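Local coordinates for acetyl transferase (Salmonella typhimurium, PDB 1S7K), which probably transfers an acetyl group from acetyl-coenzyme A to the N-terminal alpha-amino group of ribosomal protein L7/L12, as a dimeric GNAT-fold enzyme, at residues A148-M159 and H170-I178. Sequence-based numbering, arbitrary orientation.
Sequences ARRNHFTLEGCM and HDVNMYARI
Y175 packs between A148 and L155 where the antiparallel C-terminal hairpin of the GNAT fold, strands 154-165 and 168-178, meets the end of helix 142-150. A148 CB sits 3.5 Å from the centroid of the Y175 ring, 8° off its normal, and L155 CD1 lies over the opposite face at 3.9 Å; both are CH-pi contacts. L155 CG anti to the backbone N (chi1 178°), together with the chi2 turn, puts CD1 there. Beside this sandwich, R177 CB lies over one face of the F153 ring, 4.0 Å from its centroid, a third CH-pi contact. The hairpin register slips by one residue at a classic bulge: M174 O takes E156 N at 2.8 Å and, more weakly, G157 N at 3.3 Å. On the sheet face of M174 and A176, E156 OE2 forms a salt bridge with R132 of its own chain, and OE1 accepts a hydrogen bond from K160 N of the second subunit, placing the bulge at the dimer interface.

A Schellman motif with H152 at positive phi turns the chain into the strand; N151 ND2 bonds V147 O and S114, a coenzyme A-binding residue. The contact loosens toward exposed R149 and H152: R177 NH1 bonds N151 O only weakly (129° at the hydrogen), and Y175 OH, also bonded to N145, accepts from a water at 2.7 Å that accepts from R149 NH1 at 3.2 Å, in the guanidinium plane.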
loop_
_atom_site.group_PDB
_atom_site.type_symbol
_atom_site.label_atom_id
_atom_site.label_comp_id
_atom_site.label_asym_id
_atom_site.label_seq_id
_atom_site.Cartn_x
_atom_site.Cartn_y
_atom_site.Cartn_z
ATOM N N ALA A 148 7.250 -16.523 5.434
ATOM C CA ALA A 148 6.357 -16.550 4.290
ATOM C C ALA A 148 6.308 -17.936 3.648
ATOM O O ALA A 148 5.214 -18.501 3.410
ATOM C CB ALA A 148 6.728 -15.485 3.305
ATOM N N ARG A 149 7.464 -18.534 3.427
ATOM C CA ARG A 149 7.473 -19.864 2.801
ATOM C C ARG A 149 6.928 -20.985 3.663
ATOM O O ARG A 149 6.226 -21.825 3.156
ATOM C CB ARG A 149 8.895 -20.215 2.312
ATOM C CG ARG A 149 9.390 -19.310 1.147
ATOM C CD ARG A 149 10.769 -19.867 0.679
ATOM N NE ARG A 149 11.688 -19.909 1.804
ATOM C CZ ARG A 149 12.703 -19.062 1.971
ATOM N NH1 ARG A 149 12.940 -18.112 1.063
ATOM N NH2 ARG A 149 13.452 -19.145 3.059
ATOM N N ARG A 150 7.241 -21.019 4.953
ATOM C CA ARG A 150 6.750 -22.053 5.867
ATOM C C ARG A 150 5.225 -21.988 6.045
ATOM O O ARG A 150 4.619 -22.971 6.455
ATOM C CB ARG A 150 7.335 -21.885 7.275
ATOM C CG ARG A 150 8.816 -22.062 7.401
ATOM C CD ARG A 150 9.235 -23.505 7.679
ATOM N NE ARG A 150 10.681 -23.557 7.492
ATOM C CZ ARG A 150 11.426 -24.632 7.644
ATOM N NH1 ARG A 150 10.871 -25.785 8.005
ATOM N NH2 ARG A 150 12.736 -24.546 7.426
ATOM N N ASN A 151 4.618 -20.822 5.774
ATOM C CA ASN A 151 3.211 -20.678 5.965
ATOM C C ASN A 151 2.419 -20.650 4.666
ATOM O O ASN A 151 1.331 -20.122 4.600
ATOM C CB ASN A 151 3.010 -19.482 6.871
ATOM C CG ASN A 151 3.601 -19.772 8.264
ATOM O OD1 ASN A 151 2.911 -20.373 9.094
ATOM N ND2 ASN A 151 4.907 -19.427 8.492
ATOM N N HIS A 152 3.053 -21.222 3.665
ATOM C CA HIS A 152 2.493 -21.467 2.329
ATOM C C HIS A 152 2.040 -20.250 1.573
ATOM O O HIS A 152 0.974 -20.283 0.911
ATOM C CB HIS A 152 1.329 -22.448 2.482
ATOM C CG HIS A 152 1.586 -23.507 3.511
ATOM N ND1 HIS A 152 2.536 -24.493 3.342
ATOM C CD2 HIS A 152 1.095 -23.665 4.767
ATOM C CE1 HIS A 152 2.627 -25.216 4.450
ATOM N NE2 HIS A 152 1.766 -24.733 5.327
ATOM N N PHE A 153 2.795 -19.151 1.702
ATOM C CA PHE A 153 2.460 -17.952 0.943
ATOM C C PHE A 153 3.059 -18.129 -0.461
ATOM O O PHE A 153 4.104 -18.775 -0.628
ATOM C CB PHE A 153 3.073 -16.686 1.571
ATOM C CG PHE A 153 2.325 -16.147 2.781
ATOM C CD1 PHE A 153 2.254 -16.867 3.968
ATOM C CD2 PHE A 153 1.650 -14.922 2.706
ATOM C CE1 PHE A 153 1.527 -16.378 5.058
ATOM C CE2 PHE A 153 0.918 -14.413 3.773
ATOM C CZ PHE A 153 0.844 -15.141 4.962
ATOM N N THR A 154 2.438 -17.529 -1.467
ATOM C CA THR A 154 2.962 -17.632 -2.824
ATOM C C THR A 154 3.693 -16.341 -3.107
ATOM O O THR A 154 3.166 -15.286 -2.768
ATOM C CB THR A 154 1.792 -17.771 -3.828
ATOM O OG1 THR A 154 1.146 -19.032 -3.595
ATOM C CG2 THR A 154 2.354 -17.716 -5.281
ATOM N N LEU A 155 4.925 -16.417 -3.638
ATOM C CA LEU A 155 5.662 -15.192 -3.994
ATOM C C LEU A 155 5.017 -14.660 -5.290
ATOM O O LEU A 155 5.042 -15.330 -6.332
ATOM C CB LEU A 155 7.149 -15.505 -4.248
ATOM C CG LEU A 155 8.061 -14.315 -4.689
ATOM C CD1 LEU A 155 8.125 -13.266 -3.622
ATOM C CD2 LEU A 155 9.454 -14.817 -4.950
ATOM N N GLU A 156 4.408 -13.486 -5.182
ATOM C CA GLU A 156 3.747 -12.815 -6.307
ATOM C C GLU A 156 4.654 -11.902 -7.100
ATOM O O GLU A 156 4.350 -11.597 -8.277
ATOM C CB GLU A 156 2.579 -11.988 -5.792
ATOM C CG GLU A 156 1.497 -12.870 -5.185
ATOM C CD GLU A 156 0.282 -12.033 -4.767
ATOM O OE1 GLU A 156 -0.826 -12.559 -4.752
ATOM O OE2 GLU A 156 0.449 -10.854 -4.438
ATOM N N GLY A 157 5.740 -11.434 -6.472
ATOM C CA GLY A 157 6.658 -10.554 -7.202
ATOM C C GLY A 157 7.718 -9.963 -6.304
ATOM O O GLY A 157 7.669 -10.111 -5.069
ATOM N N CYS A 158 8.612 -9.211 -6.943
ATOM C CA CYS A 158 9.735 -8.541 -6.268
ATOM C C CYS A 158 9.675 -7.056 -6.637
ATOM O O CYS A 158 9.784 -6.717 -7.824
ATOM C CB CYS A 158 11.022 -9.151 -6.797
ATOM S SG CYS A 158 12.419 -8.509 -5.880
ATOM N N MET A 159 9.442 -6.167 -5.644
ATOM C CA MET A 159 9.347 -4.741 -5.910
ATOM C C MET A 159 10.758 -4.162 -5.796
ATOM O O MET A 159 11.329 -4.203 -4.738
ATOM C CB MET A 159 8.450 -4.152 -4.847
ATOM C CG MET A 159 7.010 -4.813 -4.918
ATOM S SD MET A 159 6.030 -4.453 -3.446
ATOM C CE MET A 159 5.833 -2.750 -3.523
ATOM N N HIS A 170 16.094 -1.076 -0.772
ATOM C CA HIS A 170 16.216 -2.516 -0.983
ATOM C C HIS A 170 15.037 -3.111 -1.711
ATOM O O HIS A 170 13.941 -2.653 -1.530
ATOM C CB HIS A 170 16.284 -3.192 0.379
ATOM C CG HIS A 170 17.445 -2.708 1.187
ATOM N ND1 HIS A 170 18.699 -3.259 1.061
ATOM C CD2 HIS A 170 17.570 -1.650 2.020
ATOM C CE1 HIS A 170 19.561 -2.565 1.792
ATOM N NE2 HIS A 170 18.907 -1.580 2.385
ATOM N N ASP A 171 15.288 -4.166 -2.469
ATOM C CA ASP A 171 14.206 -4.877 -3.175
ATOM C C ASP A 171 13.367 -5.587 -2.081
ATOM O O ASP A 171 13.912 -6.056 -1.042
ATOM C CB ASP A 171 14.818 -5.910 -4.113
ATOM C CG ASP A 171 15.427 -5.311 -5.385
ATOM O OD1 ASP A 171 15.629 -4.058 -5.473
ATOM O OD2 ASP A 171 15.742 -6.153 -6.284
ATOM N N VAL A 172 12.067 -5.737 -2.355
ATOM C CA VAL A 172 11.113 -6.321 -1.418
ATOM C C VAL A 172 10.266 -7.406 -2.089
ATOM O O VAL A 172 9.700 -7.155 -3.117
ATOM C CB VAL A 172 10.112 -5.228 -0.937
ATOM C CG1 VAL A 172 8.982 -5.822 -0.028
ATOM C CG2 VAL A 172 10.864 -4.177 -0.117
ATOM N N ASN A 173 10.174 -8.575 -1.477
ATOM C CA ASN A 173 9.343 -9.657 -2.009
ATOM C C ASN A 173 7.916 -9.433 -1.540
ATOM O O ASN A 173 7.664 -9.060 -0.382
ATOM C CB ASN A 173 9.834 -11.012 -1.501
ATOM C CG ASN A 173 11.041 -11.533 -2.290
ATOM O OD1 ASN A 173 11.213 -11.216 -3.467
ATOM N ND2 ASN A 173 11.885 -12.336 -1.635
ATOM N N MET A 174 6.976 -9.655 -2.443
ATOM C CA MET A 174 5.597 -9.554 -2.065
ATOM C C MET A 174 5.048 -10.960 -2.145
ATOM O O MET A 174 5.062 -11.588 -3.212
ATOM C CB MET A 174 4.805 -8.613 -2.994
ATOM C CG MET A 174 3.287 -8.727 -2.586
ATOM S SD MET A 174 2.217 -7.548 -3.433
ATOM C CE MET A 174 2.741 -6.063 -2.576
ATOM N N TYR A 175 4.518 -11.429 -1.009
ATOM C CA TYR A 175 3.938 -12.778 -0.847
ATOM C C TYR A 175 2.466 -12.673 -0.496
ATOM O O TYR A 175 2.050 -11.731 0.192
ATOM C CB TYR A 175 4.589 -13.498 0.336
ATOM C CG TYR A 175 6.023 -13.933 0.154
ATOM C CD1 TYR A 175 6.332 -15.172 -0.423
ATOM C CD2 TYR A 175 7.070 -13.139 0.632
ATOM C CE1 TYR A 175 7.716 -15.609 -0.484
ATOM C CE2 TYR A 175 8.394 -13.549 0.566
ATOM C CZ TYR A 175 8.716 -14.803 0.010
ATOM O OH TYR A 175 10.069 -15.244 0.026
ATOM N N ALA A 176 1.666 -13.614 -0.951
ATOM C CA ALA A 176 0.256 -13.555 -0.561
ATOM C C ALA A 176 -0.330 -14.928 -0.352
ATOM O O ALA A 176 0.127 -15.921 -0.932
ATOM C CB ALA A 176 -0.638 -12.744 -1.617
ATOM N N ARG A 177 -1.318 -14.984 0.529
ATOM C CA ARG A 177 -2.095 -16.198 0.740
ATOM C C ARG A 177 -3.548 -15.787 0.765
ATOM O O ARG A 177 -3.889 -14.812 1.469
ATOM C CB ARG A 177 -1.772 -16.832 2.105
ATOM C CG ARG A 177 -2.341 -18.266 2.143
ATOM C CD ARG A 177 -1.604 -19.150 3.176
ATOM N NE ARG A 177 -2.477 -20.247 3.542
ATOM C CZ ARG A 177 -2.394 -20.944 4.669
ATOM N NH1 ARG A 177 -1.441 -20.688 5.559
ATOM N NH2 ARG A 177 -3.354 -21.838 4.943
ATOM N N ILE A 178 -4.394 -16.497 0.002
ATOM C CA ILE A 178 -5.830 -16.228 -0.013
ATOM C C ILE A 178 -6.504 -17.393 0.772
ATOM O O ILE A 178 -6.165 -18.585 0.563
ATOM C CB ILE A 178 -6.412 -16.243 -1.446
ATOM C CG1 ILE A 178 -5.676 -15.229 -2.359
ATOM C CG2 ILE A 178 -7.964 -16.007 -1.401
ATOM C CD1 ILE A 178 -5.958 -13.813 -2.103
HETATM O O HOH W 1 10.935 -17.391 -1.281
#